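Local coordinates for protein TRAP dicarboxylate transporter-DctP subunit (Marinobacter aquaeolei, PDB 4PFI) that probably serves as the periplasmic solute-binding subunit of a TRAP transporter, capturing a substrate, perhaps a dicarboxylate, for delivery to the membrane components, at residues A204-Y207 and S208-L212. Numbering follows the deposited sequence.
Sequences AQVY and SDLQL
Q205 and D209 illustrate how residues four apart on a helix can pair through both backbone and side chain. The D209 amide N donates to Q205 O at 3.0 Å. Q205 NE2 meets D209 OD2, 2.7 Å away, on the syn side but tilted out of the carboxylate plane. This bond is bent (N-H...O 143°), the amide and carboxylate planes standing 76° apart. Q205 gets there as an extended chain, CG anti to the backbone N (chi1 174°). D209 OD1 turns to N214 ND2; an alanine in place of D209 would probably leave Q205 NE2 and N214 without the carboxylate that accepts from both. The buried flank is apolar: V206 CG1 lies 3.9 Å from L210 CD1, and the same pair is joined by a short L210 N to V206 O hydrogen bond, 2.7 Å. The outer side is looser: a water bridges A204 O and S208 N, and Q211 OE1 approaches Y207 CE1 obliquely at 4.0 Å. The Y207 ring is held at its far end by a hydrogen bond between OH and E232 OE1. Helix 203-212 connects a beta-alpha-beta crossover between parallel strands 197-199 and 217-220, which flank 178-180, with V206 packing on F230 and L210 on I215.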
loop_
_atom_site.group_PDB
_atom_site.type_symbol
_atom_site.label_atom_id
_atom_site.label_comp_id
_atom_site.label_asym_id
_atom_site.label_seq_id
_atom_site.Cartn_x
_atom_site.Cartn_y
_atom_site.Cartn_z
ATOM N N ALA A 204 15.736 -1.679 6.910
ATOM C CA ALA A 204 17.157 -1.612 6.611
ATOM C C ALA A 204 17.891 -2.842 7.153
ATOM O O ALA A 204 19.031 -3.143 6.797
ATOM C CB ALA A 204 17.719 -0.364 7.192
ATOM N N GLN A 205 17.216 -3.566 8.020
ATOM C CA GLN A 205 17.808 -4.698 8.716
ATOM C C GLN A 205 17.310 -6.018 8.077
ATOM O O GLN A 205 17.861 -7.105 8.319
ATOM C CB GLN A 205 17.315 -4.578 10.154
ATOM C CG GLN A 205 17.648 -5.667 11.056
ATOM C CD GLN A 205 17.045 -5.443 12.421
ATOM O OE1 GLN A 205 16.814 -4.304 12.826
ATOM N NE2 GLN A 205 16.833 -6.529 13.152
ATOM N N VAL A 206 16.257 -5.926 7.280
ATOM C CA VAL A 206 15.594 -7.125 6.799
ATOM C C VAL A 206 16.475 -8.014 5.930
ATOM O O VAL A 206 16.484 -9.233 6.104
ATOM C CB VAL A 206 14.286 -6.781 6.094
ATOM C CG1 VAL A 206 13.706 -7.982 5.342
ATOM C CG2 VAL A 206 13.312 -6.258 7.148
ATOM N N TYR A 207 17.240 -7.409 5.022
ATOM C CA TYR A 207 18.102 -8.176 4.132
ATOM C C TYR A 207 18.999 -9.120 4.940
ATOM O O TYR A 207 18.993 -10.324 4.729
ATOM C CB TYR A 207 18.932 -7.250 3.228
ATOM C CG TYR A 207 19.883 -7.949 2.283
ATOM C CD1 TYR A 207 21.107 -8.461 2.727
ATOM C CD2 TYR A 207 19.562 -8.084 0.927
ATOM C CE1 TYR A 207 21.965 -9.083 1.837
ATOM C CE2 TYR A 207 20.422 -8.688 0.034
ATOM C CZ TYR A 207 21.617 -9.184 0.489
ATOM O OH TYR A 207 22.467 -9.788 -0.412
ATOM N N SER A 208 19.750 -8.553 5.875
ATOM C CA SER A 208 20.653 -9.347 6.688
ATOM C C SER A 208 19.926 -10.325 7.639
ATOM O O SER A 208 20.382 -11.453 7.782
ATOM C CB SER A 208 21.673 -8.456 7.434
ATOM O OG SER A 208 21.031 -7.515 8.265
ATOM N N ASP A 209 18.809 -9.919 8.265
ATOM C CA ASP A 209 18.012 -10.870 9.059
ATOM C C ASP A 209 17.486 -12.039 8.178
ATOM O O ASP A 209 17.484 -13.189 8.619
ATOM C CB ASP A 209 16.837 -10.195 9.796
ATOM C CG ASP A 209 17.252 -9.491 11.110
ATOM O OD1 ASP A 209 18.357 -9.749 11.661
ATOM O OD2 ASP A 209 16.447 -8.657 11.613
ATOM N N LEU A 210 17.050 -11.767 6.952
ATOM C CA LEU A 210 16.630 -12.863 6.068
ATOM C C LEU A 210 17.824 -13.792 5.807
ATOM O O LEU A 210 17.692 -15.022 5.783
ATOM C CB LEU A 210 16.094 -12.377 4.705
ATOM C CG LEU A 210 14.703 -11.753 4.671
ATOM C CD1 LEU A 210 14.367 -11.234 3.273
ATOM C CD2 LEU A 210 13.619 -12.759 5.158
ATOM N N GLN A 211 18.982 -13.180 5.629
ATOM C CA GLN A 211 20.135 -13.902 5.195
ATOM C C GLN A 211 20.626 -14.816 6.293
ATOM O O GLN A 211 21.133 -15.894 6.025
ATOM C CB GLN A 211 21.235 -12.944 4.763
ATOM C CG GLN A 211 22.362 -13.611 4.053
ATOM C CD GLN A 211 23.369 -12.610 3.587
ATOM O OE1 GLN A 211 23.711 -11.692 4.319
ATOM N NE2 GLN A 211 23.871 -12.788 2.350
ATOM N N LEU A 212 20.400 -14.409 7.533
ATOM C CA LEU A 212 20.904 -15.099 8.692
ATOM C C LEU A 212 19.868 -16.102 9.171
ATOM O O LEU A 212 20.139 -16.924 10.039
ATOM C CB LEU A 212 21.222 -14.084 9.805
ATOM C CG LEU A 212 22.480 -13.249 9.540
ATOM C CD1 LEU A 212 22.516 -12.059 10.480
ATOM C CD2 LEU A 212 23.768 -14.076 9.713
HETATM O O HOH W 1 20.232 -5.622 6.214
#